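Local coordinates for putative iron binding protein (Bordetella pertussis Tohama I, PDB 1Y9U) that binds ferric iron through tyrosine side chains and, as a periplasmic solute-binding protein, probably hands it on for uptake into the cell, at residues A[108-113]-A[180-185]; A[118-123]-A[128-133]; A[141-146]-A[197-202]; A[204-209]-A[286-291]. All coordinates share one frame; numbering follows the deposited sequence. Where two conformers were deposited one is given.

Contact 1: residues A[108-113]-A[180-185]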
loop_
_atom_site.group_PDB
_atom_site.type_symbol
_atom_site.label_atom_id
_atom_site.label_comp_id
_atom_site.label_asym_id
_atom_site.label_seq_id
_atom_site.Cartn_x
_atom_site.Cartn_y
_atom_site.Cartn_z
ATOM N N VAL A 108 9.609 1.741 2.623
ATOM C CA VAL A 108 10.606 2.312 3.510
ATOM C C VAL A 108 11.965 1.635 3.328
ATOM O O VAL A 108 12.139 0.770 2.484
ATOM C CB VAL A 108 10.105 2.234 4.976
ATOM C CG1 VAL A 108 8.721 2.915 5.128
ATOM C CG2 VAL A 108 10.021 0.802 5.464
ATOM N N LEU A 109 12.933 2.045 4.144
ATOM C CA LEU A 109 14.263 1.475 4.143
ATOM C C LEU A 109 14.422 0.589 5.366
ATOM O O LEU A 109 14.279 1.047 6.494
ATOM C CB LEU A 109 15.311 2.580 4.171
ATOM C CG LEU A 109 16.730 2.162 3.776
ATOM C CD1 LEU A 109 16.845 1.853 2.272
ATOM C CD2 LEU A 109 17.743 3.216 4.184
ATOM N N TYR A 110 14.664 -0.696 5.145
ATOM C CA TYR A 110 15.097 -1.580 6.221
ATOM C C TYR A 110 16.575 -1.355 6.416
ATOM O O TYR A 110 17.294 -1.258 5.429
ATOM C CB TYR A 110 14.896 -3.032 5.861
ATOM C CG TYR A 110 13.469 -3.530 5.668
ATOM C CD1 TYR A 110 12.356 -2.694 5.715
ATOM C CD2 TYR A 110 13.245 -4.896 5.420
ATOM C CE1 TYR A 110 11.078 -3.201 5.498
ATOM C CE2 TYR A 110 11.985 -5.396 5.221
ATOM C CZ TYR A 110 10.894 -4.552 5.289
ATOM O OH TYR A 110 9.644 -5.069 5.008
ATOM N N VAL A 111 17.020 -1.247 7.663
ATOM C CA VAL A 111 18.392 -0.884 7.988
ATOM C C VAL A 111 18.908 -1.809 9.075
ATOM O O VAL A 111 18.214 -2.034 10.067
ATOM C CB VAL A 111 18.471 0.575 8.486
ATOM C CG1 VAL A 111 19.897 0.957 8.840
ATOM C CG2 VAL A 111 17.861 1.527 7.437
ATOM N N GLU A 112 20.134 -2.300 8.940
ATOM C CA GLU A 112 20.756 -3.082 10.002
ATOM C C GLU A 112 20.611 -2.309 11.309
ATOM O O GLU A 112 20.843 -1.097 11.337
ATOM C CB GLU A 112 22.224 -3.312 9.689
ATOM C CG GLU A 112 22.851 -4.480 10.429
ATOM C CD GLU A 112 23.231 -4.187 11.876
ATOM O OE1 GLU A 112 23.505 -3.016 12.211
ATOM O OE2 GLU A 112 23.232 -5.166 12.669
ATOM N N LYS A 113 20.243 -2.995 12.388
ATOM C CA LYS A 113 19.752 -2.315 13.572
ATOM C C LYS A 113 20.708 -1.293 14.198
ATOM O O LYS A 113 20.254 -0.345 14.819
ATOM C CB LYS A 113 19.325 -3.330 14.635
ATOM C CG LYS A 113 20.497 -4.130 15.210
ATOM C CD LYS A 113 20.028 -5.280 16.085
ATOM C CE LYS A 113 21.186 -6.097 16.644
ATOM N NZ LYS A 113 21.962 -5.334 17.677
ATOM N N ARG A 180 10.404 -9.471 2.691
ATOM C CA ARG A 180 10.968 -10.002 3.918
ATOM C C ARG A 180 12.388 -10.536 3.723
ATOM O O ARG A 180 13.180 -10.519 4.651
ATOM C CB ARG A 180 10.057 -11.040 4.569
ATOM C CG ARG A 180 8.820 -10.396 5.159
ATOM C CD ARG A 180 7.835 -11.368 5.650
ATOM N NE ARG A 180 6.947 -11.627 4.545
ATOM C CZ ARG A 180 5.645 -11.731 4.633
ATOM N NH1 ARG A 180 5.018 -11.672 5.813
ATOM N NH2 ARG A 180 4.977 -11.970 3.526
ATOM N N ASP A 181 12.704 -10.978 2.506
ATOM C CA ASP A 181 14.078 -11.414 2.203
ATOM C C ASP A 181 15.110 -10.308 2.401
ATOM O O ASP A 181 16.291 -10.581 2.623
ATOM C CB ASP A 181 14.190 -11.957 0.784
ATOM C CG ASP A 181 13.465 -13.265 0.593
ATOM O OD1 ASP A 181 13.361 -14.088 1.556
ATOM O OD2 ASP A 181 13.017 -13.553 -0.527
ATOM N N VAL A 182 14.694 -9.067 2.287
ATOM C CA VAL A 182 15.583 -7.951 2.594
ATOM C C VAL A 182 16.042 -8.042 4.039
ATOM O O VAL A 182 17.225 -7.874 4.331
ATOM C CB VAL A 182 14.920 -6.595 2.297
ATOM C CG1 VAL A 182 15.783 -5.440 2.772
ATOM C CG2 VAL A 182 14.588 -6.468 0.811
ATOM N N ALA A 183 15.101 -8.275 4.961
ATOM C CA ALA A 183 15.449 -8.414 6.377
ATOM C C ALA A 183 16.322 -9.650 6.635
ATOM O O ALA A 183 17.323 -9.595 7.359
ATOM C CB ALA A 183 14.183 -8.467 7.218
ATOM N N ARG A 184 15.963 -10.759 6.001
ATOM C CA ARG A 184 16.764 -11.983 6.074
ATOM C C ARG A 184 18.217 -11.704 5.689
ATOM O O ARG A 184 19.154 -12.137 6.372
ATOM C CB ARG A 184 16.195 -13.037 5.140
ATOM C CG ARG A 184 16.976 -14.333 5.118
ATOM C CD ARG A 184 16.606 -15.207 3.972
ATOM N NE ARG A 184 17.009 -14.602 2.710
ATOM C CZ ARG A 184 16.668 -15.041 1.515
ATOM N NH1 ARG A 184 15.887 -16.112 1.377
ATOM N NH2 ARG A 184 17.125 -14.396 0.449
ATOM N N ASP A 185 18.395 -10.964 4.602
ATOM C CA ASP A 185 19.736 -10.777 4.048
ATOM C C ASP A 185 20.522 -9.700 4.777
ATOM O O ASP A 185 21.745 -9.732 4.805
ATOM C CB ASP A 185 19.638 -10.507 2.558
ATOM C CG ASP A 185 19.242 -11.741 1.765
ATOM O OD1 ASP A 185 19.281 -12.891 2.317
ATOM O OD2 ASP A 185 18.913 -11.634 0.568
#

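Contact 2: residues A[118-123]-A[128-133]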
loop_
_atom_site.group_PDB
_atom_site.type_symbol
_atom_site.label_atom_id
_atom_site.label_comp_id
_atom_site.label_asym_id
_atom_site.label_seq_id
_atom_site.Cartn_x
_atom_site.Cartn_y
_atom_site.Cartn_z
ATOM N N ASP A 118 19.982 7.911 10.386
ATOM C CA ASP A 118 18.824 8.484 11.089
ATOM C C ASP A 118 17.707 8.877 10.141
ATOM O O ASP A 118 16.541 8.948 10.537
ATOM C CB ASP A 118 19.239 9.750 11.883
ATOM C CG ASP A 118 20.141 9.442 13.071
ATOM O OD1 ASP A 118 20.112 8.298 13.585
ATOM O OD2 ASP A 118 20.898 10.300 13.573
ATOM N N SER A 119 18.080 9.177 8.900
ATOM C CA SER A 119 17.140 9.678 7.910
ATOM C C SER A 119 17.651 9.294 6.534
ATOM O O SER A 119 18.790 8.861 6.361
ATOM C CB SER A 119 17.016 11.194 8.024
ATOM O OG SER A 119 18.227 11.821 7.668
ATOM N N PHE A 120 16.806 9.464 5.535
ATOM C CA PHE A 120 17.169 9.058 4.167
ATOM C C PHE A 120 16.254 9.721 3.177
ATOM O O PHE A 120 15.065 9.906 3.458
ATOM C CB PHE A 120 16.977 7.533 4.041
ATOM C CG PHE A 120 17.900 6.830 3.057
ATOM C CD1 PHE A 120 19.229 6.658 3.345
ATOM C CD2 PHE A 120 17.408 6.251 1.890
ATOM C CE1 PHE A 120 20.051 5.960 2.499
ATOM C CE2 PHE A 120 18.254 5.554 1.045
ATOM C CZ PHE A 120 19.558 5.394 1.355
ATOM N N ARG A 121 16.814 10.082 2.026
ATOM C CA ARG A 121 16.016 10.456 0.861
ATOM C C ARG A 121 16.066 9.308 -0.123
ATOM O O ARG A 121 17.075 8.636 -0.232
ATOM C CB ARG A 121 16.558 11.727 0.202
ATOM C CG ARG A 121 16.221 12.974 0.986
ATOM C CD ARG A 121 17.144 13.189 2.197
ATOM N NE ARG A 121 16.403 13.615 3.370
ATOM C CZ ARG A 121 16.769 13.389 4.626
ATOM N NH1 ARG A 121 17.880 12.726 4.897
ATOM N NH2 ARG A 121 16.015 13.858 5.618
ATOM N N TYR A 122 14.985 9.046 -0.855
ATOM C CA TYR A 122 15.021 7.912 -1.783
ATOM C C TYR A 122 16.217 7.967 -2.719
ATOM O O TYR A 122 16.860 6.971 -2.969
ATOM C CB TYR A 122 13.729 7.787 -2.593
ATOM C CG TYR A 122 12.544 7.365 -1.762
ATOM C CD1 TYR A 122 11.547 8.270 -1.404
ATOM C CD2 TYR A 122 12.423 6.053 -1.347
ATOM C CE1 TYR A 122 10.455 7.886 -0.623
ATOM C CE2 TYR A 122 11.354 5.650 -0.573
ATOM C CZ TYR A 122 10.373 6.566 -0.197
ATOM O OH TYR A 122 9.293 6.179 0.563
ATOM N N GLY A 123 16.539 9.161 -3.176
ATOM C CA GLY A 123 17.683 9.356 -4.047
ATOM C C GLY A 123 18.998 8.851 -3.477
ATOM O O GLY A 123 19.896 8.491 -4.235
ATOM N N PRO A 128 27.058 6.046 -4.668
ATOM C CA PRO A 128 28.105 5.054 -4.878
ATOM C C PRO A 128 28.620 4.344 -3.599
ATOM O O PRO A 128 29.091 3.212 -3.670
ATOM C CB PRO A 128 29.208 5.905 -5.541
ATOM C CG PRO A 128 28.485 6.923 -6.257
ATOM C CD PRO A 128 27.352 7.305 -5.372
ATOM N N LYS A 129 28.484 4.981 -2.448
ATOM C CA LYS A 129 29.010 4.380 -1.225
ATOM C C LYS A 129 28.205 3.169 -0.777
ATOM O O LYS A 129 28.693 2.388 0.027
ATOM C CB LYS A 129 29.049 5.376 -0.096
ATOM C CG LYS A 129 27.732 5.644 0.547
ATOM C CD LYS A 129 27.891 6.750 1.542
ATOM C CE LYS A 129 26.572 7.306 1.986
ATOM N NZ LYS A 129 26.828 8.398 2.974
ATOM N N TRP A 130 26.994 2.995 -1.305
ATOM C CA TRP A 130 26.181 1.837 -0.972
ATOM C C TRP A 130 26.476 0.631 -1.859
ATOM O O TRP A 130 25.770 -0.382 -1.781
ATOM C CB TRP A 130 24.683 2.193 -0.994
ATOM C CG TRP A 130 24.299 3.192 0.036
ATOM C CD1 TRP A 130 23.781 4.446 -0.164
ATOM C CD2 TRP A 130 24.357 3.008 1.459
ATOM N NE1 TRP A 130 23.524 5.053 1.044
ATOM C CE2 TRP A 130 23.880 4.196 2.056
ATOM C CE3 TRP A 130 24.770 1.946 2.296
ATOM C CZ2 TRP A 130 23.805 4.360 3.448
ATOM C CZ3 TRP A 130 24.683 2.109 3.678
ATOM C CH2 TRP A 130 24.213 3.311 4.234
ATOM N N LYS A 131 27.547 0.668 -2.670
ATOM C CA LYS A 131 27.799 -0.434 -3.577
ATOM C C LYS A 131 27.983 -1.740 -2.808
ATOM O O LYS A 131 28.762 -1.812 -1.842
ATOM C CB LYS A 131 29.020 -0.177 -4.475
ATOM C CG LYS A 131 29.080 -1.210 -5.557
ATOM C CD LYS A 131 30.090 -1.023 -6.609
ATOM C CE LYS A 131 29.974 -2.194 -7.574
ATOM N NZ LYS A 131 30.975 -2.141 -8.665
ATOM N N GLY A 132 27.259 -2.760 -3.231
ATOM C CA GLY A 132 27.353 -4.074 -2.625
ATOM C C GLY A 132 26.557 -4.197 -1.345
ATOM O O GLY A 132 26.628 -5.245 -0.703
ATOM N N LYS A 133 25.775 -3.173 -0.992
ATOM C CA LYS A 133 25.163 -3.092 0.332
ATOM C C LYS A 133 23.635 -2.990 0.329
ATOM O O LYS A 133 23.032 -2.851 1.386
ATOM C CB LYS A 133 25.741 -1.925 1.133
ATOM C CG LYS A 133 27.233 -2.048 1.420
ATOM C CD LYS A 133 27.744 -0.851 2.190
ATOM C CE LYS A 133 29.159 -1.112 2.738
ATOM N NZ LYS A 133 29.669 0.018 3.567
#

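Contact 3: residues A[141-146]-A[197-202]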
loop_
_atom_site.group_PDB
_atom_site.type_symbol
_atom_site.label_atom_id
_atom_site.label_comp_id
_atom_site.label_asym_id
_atom_site.label_seq_id
_atom_site.Cartn_x
_atom_site.Cartn_y
_atom_site.Cartn_z
ATOM N N HIS A 141 8.217 -5.602 -9.739
ATOM C CA HIS A 141 7.140 -5.846 -8.808
ATOM C C HIS A 141 6.331 -4.568 -8.620
ATOM O O HIS A 141 6.909 -3.495 -8.557
ATOM C CB HIS A 141 7.655 -6.320 -7.461
ATOM C CG HIS A 141 6.551 -6.781 -6.564
ATOM N ND1 HIS A 141 5.832 -5.909 -5.774
ATOM C CD2 HIS A 141 5.983 -7.996 -6.411
ATOM C CE1 HIS A 141 4.896 -6.590 -5.131
ATOM N NE2 HIS A 141 4.962 -7.853 -5.506
ATOM N N PRO A 142 5.001 -4.644 -8.545
ATOM C CA PRO A 142 4.192 -3.448 -8.295
ATOM C C PRO A 142 4.648 -2.522 -7.169
ATOM O O PRO A 142 4.475 -1.311 -7.273
ATOM C CB PRO A 142 2.814 -4.019 -8.025
ATOM C CG PRO A 142 2.770 -5.225 -8.881
ATOM C CD PRO A 142 4.151 -5.819 -8.816
ATOM N N TYR A 143 5.220 -3.057 -6.089
ATOM C CA TYR A 143 5.688 -2.178 -5.025
ATOM C C TYR A 143 6.758 -1.225 -5.531
ATOM O O TYR A 143 6.840 -0.066 -5.133
ATOM C CB TYR A 143 6.289 -2.989 -3.891
ATOM C CG TYR A 143 5.385 -3.929 -3.138
ATOM C CD1 TYR A 143 5.932 -4.951 -2.355
ATOM C CD2 TYR A 143 4.014 -3.795 -3.156
ATOM C CE1 TYR A 143 5.127 -5.805 -1.635
ATOM C CE2 TYR A 143 3.204 -4.648 -2.444
ATOM C CZ TYR A 143 3.771 -5.652 -1.691
ATOM O OH TYR A 143 2.944 -6.483 -0.971
ATOM N N ASN A 144 7.630 -1.754 -6.385
ATOM C CA ASN A 144 8.720 -0.972 -6.934
ATOM C C ASN A 144 8.283 -0.093 -8.090
ATOM O O ASN A 144 8.711 1.055 -8.165
ATOM C CB ASN A 144 9.886 -1.867 -7.337
ATOM C CG ASN A 144 10.695 -2.365 -6.145
ATOM O OD1 ASN A 144 10.754 -1.718 -5.105
ATOM N ND2 ASN A 144 11.293 -3.549 -6.295
ATOM N N THR A 145 7.431 -0.584 -8.993
ATOM C CA THR A 145 7.013 0.279 -10.098
ATOM C C THR A 145 6.214 1.462 -9.622
ATOM O O THR A 145 6.297 2.518 -10.211
ATOM C CB THR A 145 6.244 -0.446 -11.190
ATOM O OG1 THR A 145 5.051 -1.011 -10.642
ATOM C CG2 THR A 145 7.050 -1.596 -11.791
ATOM N N ALA A 146 5.464 1.312 -8.535
ATOM C CA ALA A 146 4.753 2.456 -7.987
ATOM C C ALA A 146 5.718 3.523 -7.463
ATOM O O ALA A 146 5.479 4.712 -7.630
ATOM C CB ALA A 146 3.809 2.016 -6.887
ATOM N N ASN A 197 8.370 -2.819 2.209
ATOM C CA ASN A 197 7.219 -2.162 2.793
ATOM C C ASN A 197 7.210 -2.280 4.332
ATOM O O ASN A 197 7.544 -3.321 4.901
ATOM C CB ASN A 197 5.939 -2.682 2.212
ATOM C CG ASN A 197 5.654 -2.128 0.845
ATOM O OD1 ASN A 197 6.311 -1.238 0.399
ATOM N ND2 ASN A 197 4.662 -2.688 0.169
ATOM N N ALA A 198 6.791 -1.211 5.002
ATOM C CA ALA A 198 6.850 -1.127 6.454
ATOM C C ALA A 198 5.993 -2.164 7.156
ATOM O O ALA A 198 6.340 -2.684 8.201
ATOM C CB ALA A 198 6.413 0.253 6.873
ATOM N N TYR A 199 4.723 -2.389 6.717
ATOM C CA TYR A 199 3.808 -3.531 7.333
ATOM C C TYR A 199 4.518 -4.909 7.489
ATOM O O TYR A 199 4.240 -5.687 8.432
ATOM C CB TYR A 199 2.378 -3.745 6.634
ATOM C CG TYR A 199 2.399 -4.257 5.159
ATOM C CD1 TYR A 199 2.587 -5.593 4.913
ATOM C CD2 TYR A 199 2.212 -3.431 4.073
ATOM C CE1 TYR A 199 2.613 -6.099 3.643
ATOM C CE2 TYR A 199 2.281 -3.971 2.751
ATOM C CZ TYR A 199 2.446 -5.283 2.598
ATOM O OH TYR A 199 2.494 -5.703 1.287
ATOM N N TYR A 200 5.426 -5.248 6.593
ATOM C CA TYR A 200 6.081 -6.526 6.808
ATOM C C TYR A 200 6.928 -6.521 8.088
ATOM O O TYR A 200 7.100 -7.564 8.729
ATOM C CB TYR A 200 6.978 -6.929 5.666
ATOM C CG TYR A 200 6.242 -7.207 4.381
ATOM C CD1 TYR A 200 6.417 -6.400 3.254
ATOM C CD2 TYR A 200 5.372 -8.278 4.273
ATOM C CE1 TYR A 200 5.757 -6.660 2.083
ATOM C CE2 TYR A 200 4.720 -8.547 3.098
ATOM C CZ TYR A 200 4.926 -7.736 2.004
ATOM O OH TYR A 200 4.254 -8.010 0.837
ATOM N N VAL A 201 7.440 -5.355 8.474
ATOM C CA VAL A 201 8.192 -5.206 9.712
ATOM C C VAL A 201 7.210 -5.289 10.890
ATOM O O VAL A 201 7.552 -5.842 11.933
ATOM C CB VAL A 201 9.009 -3.901 9.734
ATOM C CG1 VAL A 201 9.853 -3.827 11.017
ATOM C CG2 VAL A 201 9.869 -3.790 8.493
ATOM N N GLY A 202 5.987 -4.772 10.735
ATOM C CA GLY A 202 4.924 -5.012 11.696
ATOM C C GLY A 202 4.714 -6.503 11.913
ATOM O O GLY A 202 4.635 -6.963 13.056
#

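Contact 4: residues A[204-209]-A[286-291]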
loop_
_atom_site.group_PDB
_atom_site.type_symbol
_atom_site.label_atom_id
_atom_site.label_comp_id
_atom_site.label_asym_id
_atom_site.label_seq_id
_atom_site.Cartn_x
_atom_site.Cartn_y
_atom_site.Cartn_z
ATOM N N MET A 204 6.905 -9.053 11.199
ATOM C CA MET A 204 8.078 -9.732 11.712
ATOM C C MET A 204 8.383 -9.424 13.178
ATOM O O MET A 204 8.678 -10.334 13.955
ATOM C CB MET A 204 9.285 -9.423 10.850
ATOM C CG MET A 204 9.215 -10.037 9.436
ATOM S SD MET A 204 10.701 -9.749 8.431
ATOM C CE MET A 204 10.497 -8.030 8.028
ATOM N N LYS A 205 8.307 -8.154 13.549
ATOM C CA LYS A 205 8.622 -7.747 14.913
ATOM C C LYS A 205 7.554 -8.182 15.908
ATOM O O LYS A 205 7.853 -8.367 17.099
ATOM C CB LYS A 205 8.897 -6.250 15.010
ATOM C CG LYS A 205 10.206 -5.833 14.378
ATOM C CD LYS A 205 10.504 -4.348 14.543
ATOM C CE LYS A 205 11.909 -3.936 14.023
ATOM N NZ LYS A 205 13.003 -4.281 14.967
ATOM N N ASN A 206 6.322 -8.378 15.426
ATOM C CA ASN A 206 5.257 -8.909 16.272
ATOM C C ASN A 206 5.235 -10.431 16.332
ATOM O O ASN A 206 4.465 -11.005 17.117
ATOM C CB ASN A 206 3.892 -8.375 15.828
ATOM C CG ASN A 206 3.600 -7.012 16.373
ATOM O OD1 ASN A 206 3.528 -6.819 17.596
ATOM N ND2 ASN A 206 3.428 -6.041 15.483
ATOM N N ALA A 207 6.060 -11.084 15.522
ATOM C CA ALA A 207 6.172 -12.536 15.595
ATOM C C ALA A 207 6.804 -12.937 16.926
ATOM O O ALA A 207 7.573 -12.195 17.535
ATOM C CB ALA A 207 6.964 -13.093 14.414
ATOM N N GLU A 208 6.489 -14.136 17.383
ATOM C CA GLU A 208 6.988 -14.530 18.689
ATOM C C GLU A 208 8.443 -14.950 18.638
ATOM O O GLU A 208 8.925 -15.474 17.645
ATOM C CB GLU A 208 6.139 -15.620 19.321
ATOM C CG GLU A 208 6.247 -16.962 18.654
ATOM C CD GLU A 208 5.344 -18.007 19.302
ATOM O OE1 GLU A 208 5.148 -17.956 20.540
ATOM O OE2 GLU A 208 4.831 -18.865 18.577
ATOM N N PRO A 209 9.174 -14.737 19.714
ATOM C CA PRO A 209 10.543 -15.240 19.764
ATOM C C PRO A 209 10.543 -16.745 19.552
ATOM O O PRO A 209 9.623 -17.452 20.013
ATOM C CB PRO A 209 11.020 -14.875 21.173
ATOM C CG PRO A 209 9.822 -14.669 21.910
ATOM C CD PRO A 209 8.800 -14.046 20.959
ATOM N N ASP A 286 -0.740 0.083 15.914
ATOM C CA ASP A 286 0.032 -1.039 16.463
ATOM C C ASP A 286 1.343 -0.510 17.050
ATOM O O ASP A 286 1.981 0.365 16.473
ATOM C CB ASP A 286 0.344 -2.055 15.383
ATOM C CG ASP A 286 1.249 -3.121 15.882
ATOM O OD1 ASP A 286 0.775 -3.968 16.666
ATOM O OD2 ASP A 286 2.458 -3.131 15.584
ATOM N N ALA A 287 1.788 -1.096 18.161
ATOM C CA ALA A 287 2.953 -0.596 18.863
ATOM C C ALA A 287 4.233 -0.613 18.009
ATOM O O ALA A 287 5.025 0.290 18.093
ATOM C CB ALA A 287 3.185 -1.384 20.149
ATOM N N VAL A 288 4.439 -1.685 17.253
ATOM C CA VAL A 288 5.579 -1.741 16.341
ATOM C C VAL A 288 5.479 -0.626 15.285
ATOM O O VAL A 288 6.432 0.087 15.039
ATOM C CB VAL A 288 5.705 -3.128 15.683
ATOM C CG1 VAL A 288 6.818 -3.121 14.654
ATOM C CG2 VAL A 288 5.959 -4.201 16.744
ATOM N N VAL A 289 4.309 -0.472 14.686
ATOM C CA VAL A 289 4.135 0.563 13.670
ATOM C C VAL A 289 4.424 1.966 14.268
ATOM O O VAL A 289 5.105 2.782 13.665
ATOM C CB VAL A 289 2.740 0.480 13.044
ATOM C CG1 VAL A 289 2.506 1.680 12.085
ATOM C CG2 VAL A 289 2.558 -0.838 12.311
ATOM N N ALA A 290 3.925 2.220 15.481
ATOM C CA ALA A 290 4.191 3.492 16.167
ATOM C C ALA A 290 5.682 3.734 16.383
ATOM O O ALA A 290 6.150 4.846 16.300
ATOM C CB ALA A 290 3.447 3.547 17.502
ATOM N N SER A 291 6.420 2.656 16.631
ATOM C CA SER A 291 7.859 2.736 16.884
ATOM C C SER A 291 8.655 3.210 15.688
ATOM O O SER A 291 9.804 3.626 15.829
ATOM C CB SER A 291 8.413 1.394 17.392
ATOM O OG SER A 291 8.650 0.469 16.346
HETATM O O HOH W 1 2.614 -4.533 18.682
#

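Contact 1: residues A[108-113]-A[180-185]
The ring of Tyr110 meets helix 179-187 at its edge, where the backbone N of Ala183 lies near the ring plane, 3.9 Å from CD2. Val182 CG1 approaches the same ring carbon obliquely, at 3.7 Å from Tyr110 CD2. This is helix-on-sheet packing in the periplasmic-binding-protein fold: strand 100-112 contributes an inward-turned aromatic side chain, and one turn of the helix is laid against it. Tyr110 has CG anti to the carbonyl carbon (chi1 -65°), which turns the ring toward the helix, CD2 leading. Val182 reaches it with the methyl that is anti to the backbone N, and CG1 also lies 4.0 Å from Tyr110 CB. The methyl of Ala183 adds a looser touch, CB to Tyr110 CD2 at 4.1 Å. All three residues are buried, and the side chains meet through carbon atoms alone; the phenolic OH is instead satisfied by the carbonyl oxygen of Asn197, while the ring also touches Val201 and the phenol oxygen touches Tyr200 CB, both on helix 198-206. On the helix itself, the guanidinium of Arg184 has Asp181 OD1 over one face, a purely electrostatic pairing, and Asp185 at its edge. There Arg184 grips the carboxylate side-on, NE lying 2.9 Å from Asp185 OD1 and NH2 3.3 Å from OD2 of the same residue.

Contact 2: residues A[118-123]-A[128-133]
Phe120 and Trp130 bring together two parts of the loop that joins strand 100-112 to strand 134-135 in the periplasmic-binding-protein fold, a local aromatic pair in which a short 3-10 turn, 128-130, holds the indole. The tight side is the meeting of the rings. Trp130 NE1 lies near the plane of the Phe120 ring, at its edge, 3.9 Å from CE1, and Phe120 CE1 is also 4.2 Å from Trp130 CZ2. The two form an oblique aromatic pair, with planes inclined at 59° and the centroid of the Phe120 ring 5.8 Å from that of the five-membered ring of Trp130. Trp130 has CG anti to its carbonyl carbon (chi1 -64°), which carries the indole toward Phe120. Ile193 of strand 193-197 touches both aromatic side chains, and Phe120, the buried member, also packs against Leu109.

The other side is much looser. Pro128, Lys129, Lys131, Gly132 and Lys133 are exposed, and the chain leaves the indole through a type II beta turn from Trp130 to Lys133, with Gly132 taking the positive phi (81°) usual at its third position. The CG methylene of Lys129 lies over one face of the indole, toward the rim. Behind Phe120, on the partly exposed part of 118-123, Arg121 NH1 donates in the plane of its guanidinium to Ser119 OG at 2.9 Å.

Contact 3: residues A[141-146]-A[197-202]
Three phenol oxygens converge where Tyr143 meets Tyr199 and Tyr200. Among the polar contacts, Tyr143 OH and Tyr200 OH share a hydrogen bond of 2.7 Å in which either may donate. Tyr199, deposited in two conformers, places its OH 2.4 Å from Tyr143 OH in the one considered, a separation too short to be taken at face value. The tyrosines come from opposite directions: Tyr143 from the start of helix 142-155, the other two from the first turn of helix 198-206. Tyr143 OH lies at the edge of both partner rings, near their planes.

Contacts over ring faces hold Tyr143 flat. His141 CE1 sits above the centre of one face, and Asn197 ND2 above the centre of the opposite one, 3.3 Å from the plane, with the amide inclined to the ring by 46°. The amide oxygen of Asn197 is held by Arg107, which helps to fix the amide against the phenol. Within helix 198-206, Tyr199 CE1 in that conformer lies over the centre of the Tyr200 ring, and apolar packing adds Tyr143 CE1 to Tyr200 CE1 at 3.9 Å.

Capping completes the set. His141 is the N-cap of helix 142-155, and its ND1 accepts from Tyr143 N at 2.9 Å in a nearly straight bond (170°), so one imidazole both caps the helix and covers the phenol. Tyr143, Tyr199 and Tyr200 are iron ligands of this protein, here with no iron bound, and their gathering on one lobe is consistent with the tyrosinate iron site of ferric binding proteins.

Contact 4: residues A[204-209]-A[286-291]
The C-terminal end of helix 198-206 meets the N-terminus of the short helix 287-291 here, and the polar link runs between Asn206 and Asp286. Asn206 ND2 donates to Asp286 OD2 at 3.1 Å with an angle of 155°; the acceptor lies in the amide plane, whereas the donor reaches the syn side of OD2 from 33° out of the carboxylate plane. The two flat groups are strongly inclined to each other. A water closes a second path between them, donating to Asn206 OD1 at 2.7 Å and to Asp286 OD1 at 2.8 Å.

Asp286 is also the N-cap of its helix. With CG anti to the backbone N (chi1 174°), its carboxylate turns back over the first turn, and OD2 accepts weakly from Val288 N and Val289 N. The same oxygen therefore serves both the helix start and Asn206, whose ND2 also bonds to the carbonyl of Gly202 one turn earlier.

Beside this polar strip Val288 is wedged between two neighbours. Its CG1 packs 3.8 Å from Lys205 CB, and its CG2 lies 3.4 Å from Asn206 ND2. Lys205 passes across the valine with CB and CD before the chain leads off to the carbonyl oxygens of Gly217 and Ile220, which hold its NZ. On the far side of Val288, Ser291 OG donates to the backbone oxygen of Val288 at 2.6 Å, in the carbonyl plane and on a lone pair.

Along the chain, contact 2 is nested inside the loop closed by contact 1, contact 3 interleaves with contact 1, and contact 4 follows all of them. Contact 3 lies nearest the centre of the chain, about 7 Å away, with the centres of contacts 1 and 4 about 12 and 17 Å from that of contact 3. Helix 198-206 is shared by contacts 3 and 4, and Tyr110 ties contact 1 to it through Asn197, Tyr200 and Val201; Met204 reaches back to Ala183 and Arg180. Contact 2 touches contact 1 through Leu109 and Phe120 but stays clear of contacts 3 and 4. The helix bearing two iron-ligand tyrosines is thus packed against strand 100-112, helix 179-187 and helix 287-291.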